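Local structure of Two-component system response regulator/GGDEF domain protein (Aeromonas salmonicida, 3LUF) at residues A142-Q147 with E233-R238; V175-P180 with S214-K219; K4-I9 with D47-A52. The protein probably makes cyclic di-GMP from two GTP as a diguanylate cyclase, its N-terminal part described here being two tandem receiver domains that each bind magnesium. All coordinates share one frame; numbering follows the deposited sequence.

Interaction 1 of 3, residues A142-Q147 with E233-R238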
loop_
_atom_site.group_PDB
_atom_site.type_symbol
_atom_site.label_atom_id
_atom_site.label_comp_id
_atom_site.label_asym_id
_atom_site.label_seq_id
_atom_site.Cartn_x
_atom_site.Cartn_y
_atom_site.Cartn_z
ATOM N N ALA B 142 16.577 -11.601 3.150
ATOM C CA ALA B 142 16.274 -12.447 4.310
ATOM C C ALA B 142 14.849 -12.211 4.828
ATOM O O ALA B 142 14.141 -13.179 5.166
ATOM C CB ALA B 142 17.305 -12.237 5.429
ATOM N N GLN B 143 14.431 -10.944 4.851
ATOM C CA GLN B 143 13.087 -10.565 5.295
ATOM C C GLN B 143 12.057 -11.197 4.343
ATOM O O GLN B 143 11.077 -11.753 4.773
ATOM C CB GLN B 143 12.942 -9.039 5.357
ATOM C CG GLN B 143 13.656 -8.371 6.567
ATOM C CD GLN B 143 13.821 -6.837 6.466
ATOM O OE1 GLN B 143 13.784 -6.243 5.382
ATOM N NE2 GLN B 143 14.062 -6.204 7.608
ATOM N N LEU B 144 12.288 -11.112 3.031
ATOM C CA LEU B 144 11.346 -11.707 2.084
ATOM C C LEU B 144 11.313 -13.234 2.128
ATOM O O LEU B 144 10.268 -13.849 1.904
ATOM C CB LEU B 144 11.640 -11.210 0.655
ATOM C CG LEU B 144 11.556 -9.695 0.455
ATOM C CD1 LEU B 144 12.137 -9.297 -0.887
ATOM C CD2 LEU B 144 10.123 -9.186 0.527
ATOM N N ARG B 145 12.456 -13.854 2.425
ATOM C CA ARG B 145 12.518 -15.313 2.556
ATOM C C ARG B 145 11.726 -15.789 3.795
ATOM O O ARG B 145 11.194 -16.901 3.788
ATOM C CB ARG B 145 13.954 -15.829 2.564
ATOM C CG ARG B 145 14.577 -15.755 1.191
ATOM C CD ARG B 145 15.973 -16.333 1.085
ATOM N NE ARG B 145 16.276 -16.435 -0.345
ATOM C CZ ARG B 145 17.493 -16.454 -0.866
ATOM N NH1 ARG B 145 18.569 -16.382 -0.075
ATOM N NH2 ARG B 145 17.630 -16.539 -2.181
ATOM N N LYS B 146 11.594 -14.918 4.793
ATOM C CA LYS B 146 10.732 -15.186 5.975
ATOM C C LYS B 146 9.247 -14.925 5.695
ATOM O O LYS B 146 8.390 -15.109 6.560
ATOM C CB LYS B 146 11.122 -14.300 7.130
ATOM C CG LYS B 146 12.455 -14.647 7.756
ATOM C CD LYS B 146 12.409 -14.402 9.240
ATOM C CE LYS B 146 12.121 -12.947 9.518
ATOM N NZ LYS B 146 11.663 -12.779 10.925
ATOM N N GLN B 147 8.939 -14.433 4.508
ATOM C CA GLN B 147 7.569 -14.402 4.048
ATOM C C GLN B 147 7.316 -15.646 3.152
ATOM O O GLN B 147 6.287 -15.733 2.501
ATOM C CB GLN B 147 7.266 -13.087 3.297
ATOM C CG GLN B 147 7.404 -11.798 4.142
ATOM C CD GLN B 147 7.306 -10.512 3.324
ATOM O OE1 GLN B 147 6.424 -10.349 2.477
ATOM N NE2 GLN B 147 8.193 -9.566 3.619
ATOM N N GLU B 233 8.104 -5.419 9.241
ATOM C CA GLU B 233 6.646 -5.480 9.155
ATOM C C GLU B 233 6.121 -4.506 8.100
ATOM O O GLU B 233 5.090 -4.781 7.507
ATOM C CB GLU B 233 5.939 -5.209 10.513
ATOM C CG GLU B 233 6.269 -6.243 11.664
ATOM C CD GLU B 233 7.574 -5.935 12.435
ATOM O OE1 GLU B 233 8.411 -5.136 11.962
ATOM O OE2 GLU B 233 7.773 -6.523 13.528
ATOM N N GLU B 234 6.790 -3.363 7.921
ATOM C CA GLU B 234 6.434 -2.412 6.882
ATOM C C GLU B 234 6.696 -3.016 5.502
ATOM O O GLU B 234 5.810 -3.004 4.643
ATOM C CB GLU B 234 7.171 -1.100 7.068
ATOM C CG GLU B 234 6.610 -0.312 8.256
ATOM C CD GLU B 234 7.428 0.932 8.577
ATOM O OE1 GLU B 234 6.856 1.864 9.185
ATOM O OE2 GLU B 234 8.640 0.954 8.259
ATOM N N LEU B 235 7.853 -3.659 5.357
ATOM C CA LEU B 235 8.208 -4.326 4.102
ATOM C C LEU B 235 7.200 -5.424 3.808
ATOM O O LEU B 235 6.680 -5.497 2.696
ATOM C CB LEU B 235 9.645 -4.913 4.138
ATOM C CG LEU B 235 9.988 -5.792 2.921
ATOM C CD1 LEU B 235 10.059 -4.989 1.633
ATOM C CD2 LEU B 235 11.279 -6.535 3.175
ATOM N N GLN B 236 6.946 -6.285 4.795
ATOM C CA GLN B 236 5.941 -7.334 4.654
ATOM C C GLN B 236 4.585 -6.811 4.230
ATOM O O GLN B 236 3.990 -7.369 3.330
ATOM C CB GLN B 236 5.795 -8.154 5.936
ATOM C CG GLN B 236 4.641 -9.165 5.889
ATOM C CD GLN B 236 4.702 -10.169 7.054
ATOM O OE1 GLN B 236 4.795 -11.384 6.843
ATOM N NE2 GLN B 236 4.717 -9.654 8.274
ATOM N N CYS B 237 4.101 -5.743 4.883
ATOM C CA CYS B 237 2.793 -5.159 4.567
ATOM C C CYS B 237 2.761 -4.693 3.109
ATOM O O CYS B 237 1.809 -4.979 2.389
ATOM C CB CYS B 237 2.529 -3.960 5.488
ATOM S SG CYS B 237 1.046 -3.073 5.170
ATOM N N ARG B 238 3.801 -3.982 2.687
ATOM C CA ARG B 238 3.802 -3.463 1.301
ATOM C C ARG B 238 3.828 -4.588 0.254
ATOM O O ARG B 238 3.133 -4.520 -0.789
ATOM C CB ARG B 238 5.030 -2.580 1.079
ATOM C CG ARG B 238 4.996 -1.307 1.877
ATOM C CD ARG B 238 4.332 -0.146 1.094
ATOM N NE ARG B 238 2.972 -0.415 0.637
ATOM C CZ ARG B 238 1.883 -0.383 1.408
ATOM N NH1 ARG B 238 1.995 -0.140 2.714
ATOM N NH2 ARG B 238 0.686 -0.634 0.880
#
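Gln143 is the first residue of 142-147 to meet the partner helix, and it meets Leu235. Its CG lies beside the backbone N and anti to the carbonyl carbon (chi1 -75°), and the extended chain beyond crosses the leucine at a slant. CB packs on Leu235 CD2 at 3.7 Å, while OE1 comes to 3.4 Å from the same methyl; this amide oxygen is buried by the contact and has no polar partner in the model. Leu144 follows, its CB bond pointing to one side, but its end swings back so that CD2 touches Leu235 CD2 at 3.9 Å, the two side chains crossing at about a right angle. One leucine methyl thus serves two successive residues. Past the helix end, Gln147 reaches out with an extended chain and lays its amide against CA and CB of Gln236, NE2 standing 3.3 Å from Gln236 CA and 3.6 Å from Gln236 CB. The two amide planes are turned 53° apart and do not pair; Gln236 NE2 is instead hydrogen-bonded to Asp99 of the first receiver domain, and Gln147 O to Asn122. The apolar part, with Leu144 also packed on Val127 and Val129 of strand 126-130, is the seam between the first and last helices on one side of the sheet in the CheY-like receiver fold.

Interaction 2 of 3, residues V175-P180 with S214-K219. With MG (magnesium ion), chain F.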
loop_
_atom_site.group_PDB
_atom_site.type_symbol
_atom_site.label_atom_id
_atom_site.label_comp_id
_atom_site.label_asym_id
_atom_site.label_seq_id
_atom_site.Cartn_x
_atom_site.Cartn_y
_atom_site.Cartn_z
ATOM N N VAL B 175 13.178 -2.039 -5.902
ATOM C CA VAL B 175 14.242 -1.299 -6.614
ATOM C C VAL B 175 14.834 -0.176 -5.770
ATOM O O VAL B 175 14.155 0.765 -5.427
ATOM C CB VAL B 175 13.693 -0.683 -7.931
ATOM C CG1 VAL B 175 14.817 0.043 -8.674
ATOM C CG2 VAL B 175 13.138 -1.773 -8.824
ATOM N N ASP B 176 16.126 -0.295 -5.488
ATOM C CA ASP B 176 16.919 0.744 -4.851
ATOM C C ASP B 176 17.136 1.892 -5.815
ATOM O O ASP B 176 17.533 1.683 -6.970
ATOM C CB ASP B 176 18.273 0.123 -4.471
ATOM C CG ASP B 176 19.230 1.110 -3.816
ATOM O OD1 ASP B 176 18.783 2.034 -3.109
ATOM O OD2 ASP B 176 20.448 0.933 -4.033
ATOM N N TYR B 177 16.932 3.121 -5.347
ATOM C CA TYR B 177 17.195 4.244 -6.212
ATOM C C TYR B 177 18.697 4.454 -6.482
ATOM O O TYR B 177 19.116 4.531 -7.636
ATOM C CB TYR B 177 16.545 5.529 -5.708
ATOM C CG TYR B 177 17.067 6.725 -6.469
ATOM C CD1 TYR B 177 16.586 7.029 -7.735
ATOM C CD2 TYR B 177 18.093 7.509 -5.944
ATOM C CE1 TYR B 177 17.083 8.113 -8.444
ATOM C CE2 TYR B 177 18.600 8.596 -6.655
ATOM C CZ TYR B 177 18.089 8.892 -7.888
ATOM O OH TYR B 177 18.590 9.976 -8.586
ATOM N N TYR B 178 19.514 4.543 -5.438
ATOM C CA TYR B 178 20.872 5.022 -5.661
ATOM C C TYR B 178 21.809 3.879 -5.994
ATOM O O TYR B 178 22.195 3.101 -5.127
ATOM C CB TYR B 178 21.367 5.876 -4.479
ATOM C CG TYR B 178 22.669 6.574 -4.748
ATOM C CD1 TYR B 178 22.900 7.231 -5.964
ATOM C CD2 TYR B 178 23.686 6.576 -3.792
ATOM C CE1 TYR B 178 24.116 7.875 -6.221
ATOM C CE2 TYR B 178 24.902 7.207 -4.039
ATOM C CZ TYR B 178 25.107 7.860 -5.244
ATOM O OH TYR B 178 26.319 8.486 -5.470
HETATM N N MSE B 179 22.127 3.767 -7.278
HETATM C CA MSE B 179 22.975 2.690 -7.784
HETATM C C MSE B 179 23.895 3.295 -8.823
HETATM O O MSE B 179 23.512 4.249 -9.463
HETATM C CB MSE B 179 22.133 1.584 -8.438
HETATM C CG MSE B 179 21.224 0.838 -7.433
HETATM SE SE MSE B 179 20.395 -0.775 -8.089
HETATM C CE MSE B 179 19.185 0.040 -9.441
ATOM N N PRO B 180 25.102 2.735 -8.983
ATOM C CA PRO B 180 25.967 3.302 -10.030
ATOM C C PRO B 180 25.463 2.991 -11.456
ATOM O O PRO B 180 24.778 1.968 -11.678
ATOM C CB PRO B 180 27.341 2.679 -9.738
ATOM C CG PRO B 180 27.038 1.374 -8.937
ATOM C CD PRO B 180 25.776 1.706 -8.160
ATOM N N SER B 214 10.013 9.150 -4.204
ATOM C CA SER B 214 8.789 8.339 -4.236
ATOM C C SER B 214 7.832 8.821 -5.319
ATOM O O SER B 214 7.301 8.024 -6.082
ATOM C CB SER B 214 8.069 8.326 -2.888
ATOM O OG SER B 214 8.730 7.479 -1.983
ATOM N N ALA B 215 7.610 10.130 -5.388
ATOM C CA ALA B 215 6.732 10.686 -6.424
ATOM C C ALA B 215 7.260 10.387 -7.832
ATOM O O ALA B 215 6.493 10.075 -8.728
ATOM C CB ALA B 215 6.555 12.208 -6.235
ATOM N N ARG B 216 8.567 10.481 -8.016
ATOM C CA ARG B 216 9.162 10.236 -9.314
ATOM C C ARG B 216 8.958 8.770 -9.712
ATOM O O ARG B 216 8.583 8.476 -10.840
ATOM C CB ARG B 216 10.655 10.573 -9.291
ATOM C CG ARG B 216 10.980 12.070 -9.405
ATOM C CD ARG B 216 12.510 12.317 -9.489
ATOM N NE ARG B 216 13.134 11.668 -10.650
ATOM C CZ ARG B 216 14.445 11.430 -10.775
ATOM N NH1 ARG B 216 15.285 11.772 -9.806
ATOM N NH2 ARG B 216 14.921 10.838 -11.863
ATOM N N TYR B 217 9.178 7.867 -8.759
ATOM C CA TYR B 217 8.893 6.456 -8.987
ATOM C C TYR B 217 7.447 6.237 -9.406
ATOM O O TYR B 217 7.182 5.536 -10.385
ATOM C CB TYR B 217 9.154 5.653 -7.719
ATOM C CG TYR B 217 10.539 5.073 -7.520
ATOM C CD1 TYR B 217 11.139 4.257 -8.480
ATOM C CD2 TYR B 217 11.227 5.284 -6.312
ATOM C CE1 TYR B 217 12.400 3.706 -8.241
ATOM C CE2 TYR B 217 12.469 4.710 -6.067
ATOM C CZ TYR B 217 13.041 3.930 -7.011
ATOM O OH TYR B 217 14.267 3.366 -6.732
ATOM N N LEU B 218 6.513 6.803 -8.642
ATOM C CA LEU B 218 5.085 6.643 -8.920
ATOM C C LEU B 218 4.672 7.176 -10.306
ATOM O O LEU B 218 3.930 6.493 -11.061
ATOM C CB LEU B 218 4.253 7.260 -7.774
ATOM C CG LEU B 218 4.348 6.483 -6.453
ATOM C CD1 LEU B 218 3.706 7.324 -5.296
ATOM C CD2 LEU B 218 3.643 5.131 -6.594
ATOM N N LYS B 219 5.161 8.372 -10.645
ATOM C CA LYS B 219 4.863 8.987 -11.936
ATOM C C LYS B 219 5.444 8.195 -13.096
ATOM O O LYS B 219 4.906 8.234 -14.216
ATOM C CB LYS B 219 5.376 10.442 -11.996
ATOM C CG LYS B 219 4.704 11.382 -11.002
ATOM C CD LYS B 219 3.280 11.721 -11.377
ATOM C CE LYS B 219 2.708 12.682 -10.348
ATOM N NZ LYS B 219 1.270 12.448 -10.183
HETATM MG MG MG F . 22.110 1.848 -3.450
HETATM O O HOH W 1 20.956 3.148 -2.247
HETATM O O HOH W 2 23.917 2.739 -2.775
HETATM O O HOH W 3 22.156 0.538 -1.793
#
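Tyr217 points its hydroxyl from helix 213-219 into the bend of 175-180, where strand 172-176 gives way to the loop. OH lies 2.9 Å from Val175 O and 3.3 Å from Tyr177 CB, so the hydroxyl sits between a carbonyl near the strand end and the first side-chain carbon of the loop. Tyr177 N is 3.0 Å from Tyr217 OH, but the angle is poor and no bond forms there; the hydroxyl is hydrogen-bonded to Ile205 O on the adjacent strand 201-207. Val175 crosses the tyrosine obliquely, with CG1 at 3.9 Å from Tyr217 OH. Tyr177 has CG anti to its backbone N (chi1 168°), and its ring runs out towards Arg216, whose chain bends at chi3. There the meeting is loose: Tyr177 OH and Arg216 NH1 stand 4.0 Å apart, with ring and guanidinium planes 74° to one another. Ile185 of helix 184-194 packs against all three of these side chains, Tyr177, Arg216 and Tyr217.

Asp176 and Tyr178, which flank Tyr177, have CB bonds pointing away from the helix. Magnesium takes Asp176 OD2 at 2.0 Å and the backbone carbonyl Tyr178 O at 2.1 Å, together with three waters and Asp132, six ligands in all. Asp176 OD1 accepts a hydrogen bond from one of those waters. The carboxylate of Asp176, the predicted phosphorylation site, is thus gripped at both oxygens, while Tyr177 faces helix 213-219: acidic site and helix packing lie on different sides of one short turn in the second receiver domain.

Interaction 3 of 3, residues K4-I9 with D47-A52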
loop_
_atom_site.group_PDB
_atom_site.type_symbol
_atom_site.label_atom_id
_atom_site.label_comp_id
_atom_site.label_asym_id
_atom_site.label_seq_id
_atom_site.Cartn_x
_atom_site.Cartn_y
_atom_site.Cartn_z
ATOM N N LYS B 4 3.445 -26.985 0.206
ATOM C CA LYS B 4 2.752 -27.469 1.454
ATOM C C LYS B 4 1.434 -26.738 1.631
ATOM O O LYS B 4 1.354 -25.573 1.269
ATOM C CB LYS B 4 3.650 -27.187 2.653
ATOM C CG LYS B 4 4.790 -28.171 2.772
ATOM C CD LYS B 4 6.124 -27.532 2.555
ATOM C CE LYS B 4 6.423 -26.554 3.654
ATOM N NZ LYS B 4 7.858 -26.625 4.004
ATOM N N GLN B 5 0.402 -27.399 2.182
ATOM C CA GLN B 5 -0.895 -26.739 2.303
ATOM C C GLN B 5 -1.525 -27.003 3.665
ATOM O O GLN B 5 -2.737 -26.993 3.795
ATOM C CB GLN B 5 -1.818 -27.193 1.173
ATOM C CG GLN B 5 -3.120 -26.404 1.042
ATOM C CD GLN B 5 -3.990 -26.911 -0.079
ATOM O OE1 GLN B 5 -5.222 -26.839 -0.007
ATOM N NE2 GLN B 5 -3.355 -27.424 -1.133
ATOM N N LYS B 6 -0.693 -27.300 4.654
ATOM C CA LYS B 6 -1.201 -27.567 6.005
ATOM C C LYS B 6 -0.591 -26.585 7.009
ATOM O O LYS B 6 0.553 -26.147 6.837
ATOM C CB LYS B 6 -0.886 -29.012 6.408
ATOM C CG LYS B 6 -1.747 -29.507 7.561
ATOM C CD LYS B 6 -2.105 -30.978 7.443
ATOM C CE LYS B 6 -0.886 -31.839 7.225
ATOM N NZ LYS B 6 -1.262 -33.219 7.607
ATOM N N ILE B 7 -1.355 -26.194 8.029
ATOM C CA ILE B 7 -0.742 -25.418 9.132
ATOM C C ILE B 7 -0.927 -26.133 10.460
ATOM O O ILE B 7 -1.820 -26.960 10.600
ATOM C CB ILE B 7 -1.239 -23.944 9.254
ATOM C CG1 ILE B 7 -2.726 -23.902 9.590
ATOM C CG2 ILE B 7 -0.911 -23.142 7.964
ATOM C CD1 ILE B 7 -3.104 -22.794 10.485
ATOM N N LEU B 8 -0.045 -25.814 11.394
ATOM C CA LEU B 8 -0.051 -26.409 12.731
ATOM C C LEU B 8 -0.390 -25.278 13.709
ATOM O O LEU B 8 0.189 -24.193 13.652
ATOM C CB LEU B 8 1.359 -26.946 13.040
ATOM C CG LEU B 8 1.514 -27.478 14.494
ATOM C CD1 LEU B 8 0.606 -28.674 14.649
ATOM C CD2 LEU B 8 2.979 -27.842 14.805
ATOM N N ILE B 9 -1.290 -25.578 14.634
ATOM C CA ILE B 9 -1.647 -24.647 15.713
ATOM C C ILE B 9 -1.381 -25.373 17.014
ATOM O O ILE B 9 -1.870 -26.488 17.201
ATOM C CB ILE B 9 -3.150 -24.223 15.626
ATOM C CG1 ILE B 9 -3.422 -23.499 14.302
ATOM C CG2 ILE B 9 -3.506 -23.259 16.791
ATOM C CD1 ILE B 9 -4.926 -23.209 14.099
ATOM N N ASP B 47 8.489 -30.572 6.849
ATOM C CA ASP B 47 8.139 -30.708 5.433
ATOM C C ASP B 47 6.640 -30.814 5.108
ATOM O O ASP B 47 6.271 -30.710 3.947
ATOM C CB ASP B 47 8.985 -31.810 4.718
ATOM C CG ASP B 47 8.718 -33.228 5.239
ATOM O OD1 ASP B 47 7.623 -33.510 5.746
ATOM O OD2 ASP B 47 9.614 -34.098 5.100
ATOM N N GLU B 48 5.778 -30.995 6.108
ATOM C CA GLU B 48 4.353 -31.094 5.850
ATOM C C GLU B 48 3.648 -29.734 6.013
ATOM O O GLU B 48 2.584 -29.510 5.445
ATOM C CB GLU B 48 3.739 -32.105 6.800
ATOM C CG GLU B 48 2.593 -32.915 6.226
ATOM C CD GLU B 48 2.287 -34.127 7.093
ATOM O OE1 GLU B 48 1.102 -34.503 7.212
ATOM O OE2 GLU B 48 3.242 -34.693 7.676
ATOM N N TYR B 49 4.264 -28.832 6.764
ATOM C CA TYR B 49 3.569 -27.587 7.204
ATOM C C TYR B 49 4.135 -26.320 6.640
ATOM O O TYR B 49 5.346 -26.125 6.603
ATOM C CB TYR B 49 3.547 -27.485 8.729
ATOM C CG TYR B 49 2.817 -28.623 9.363
ATOM C CD1 TYR B 49 1.436 -28.556 9.609
ATOM C CD2 TYR B 49 3.493 -29.801 9.682
ATOM C CE1 TYR B 49 0.760 -29.612 10.196
ATOM C CE2 TYR B 49 2.819 -30.875 10.250
ATOM C CZ TYR B 49 1.462 -30.776 10.515
ATOM O OH TYR B 49 0.811 -31.837 11.089
ATOM N N VAL B 50 3.232 -25.458 6.196
ATOM C CA VAL B 50 3.599 -24.108 5.779
ATOM C C VAL B 50 4.208 -23.307 6.940
ATOM O O VAL B 50 5.248 -22.626 6.796
ATOM C CB VAL B 50 2.350 -23.363 5.237
ATOM C CG1 VAL B 50 2.707 -21.954 4.801
ATOM C CG2 VAL B 50 1.737 -24.118 4.061
ATOM N N VAL B 51 3.557 -23.403 8.108
ATOM C CA VAL B 51 3.928 -22.595 9.271
ATOM C C VAL B 51 3.200 -23.186 10.455
ATOM O O VAL B 51 2.189 -23.878 10.294
ATOM C CB VAL B 51 3.453 -21.122 9.052
ATOM C CG1 VAL B 51 1.923 -21.098 8.935
ATOM C CG2 VAL B 51 4.029 -20.124 10.103
ATOM N N ALA B 52 3.725 -22.903 11.642
ATOM C CA ALA B 52 3.044 -23.252 12.896
ATOM C C ALA B 52 2.708 -21.979 13.660
ATOM O O ALA B 52 3.549 -21.100 13.757
ATOM C CB ALA B 52 3.983 -24.122 13.746
HETATM O O HOH W 4 7.287 -23.482 5.041
#
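Lys6 and Glu48 form a salt bridge, NZ to OE1 at 2.7 Å; Glu48 is modelled in two conformers, so the bridge holds for one of them and is less certain. The two chains lie side by side and point the same way, and the ammonium reaches the carboxylate oxygen on its anti side, 30° out of the plane. Lys6 NZ also has a long, weak ion pair with Asp33. The backbone adds two bonds: Val50 N to Lys6 O at 2.8 Å and Leu8 N to Val51 O at 3.2 Å. A water that donates to Val50 O is weakly bound to Lys4 NZ, while Lys4 CE rests 3.2 Å from Tyr49 O.

These bonds join the first and third strands of a parallel sheet with order 2-1-3-4-5, the receiver fold, in which strand 6-10 runs between 31-35 and 49-55. Strand 49-55 is interrupted at Val50, whose backbone angles are helical, and the regular pairing of Leu8 with Ala52 follows after it.

Tyr49 binds Asp33 through its hydroxyl and sets its ring against the neighbouring strand. Lys6 has CG anti to its backbone N (chi1 -161°), which places that carbon 3.6 Å from Tyr49 CE1. Ile7 C lies at the ring edge near its plane, whereas Leu8 CB makes an off-centre CH-pi contact, 4.2 Å from the centroid and 29° off the normal. Leu8 CB also meets Ala52 CB at 3.9 Å on the face that carries these two residues. On the other, Ile7 and Val51 run alongside one another, with Ile7 CG2 at 3.6 Å from Val51 CG1, again less certain because Ile7 is modelled in two conformers, and Val51 continues onto Val116 and Leu119 of helix 106-122.

In the fold
Interactions 1 and 2 belong to the second receiver domain and interaction 3 to the first. Along the chain, interaction 2 is nested within the loop that interaction 1 closes; their centres are 19 Å apart, and the side chain of Leu235 is about 11 Å from that of magnesium ligand Asp176. They also meet across the dimer, where Glu234 reaches Ser214 of the second subunit. Interaction 3 has its centre 19 Å from that of interaction 1 and 37 Å from that of interaction 2, on the opposite side of the chain's centre from the latter. Its strands lead to the other magnesium site, with Ala52 about 10 Å from Asp55, side chain to side chain.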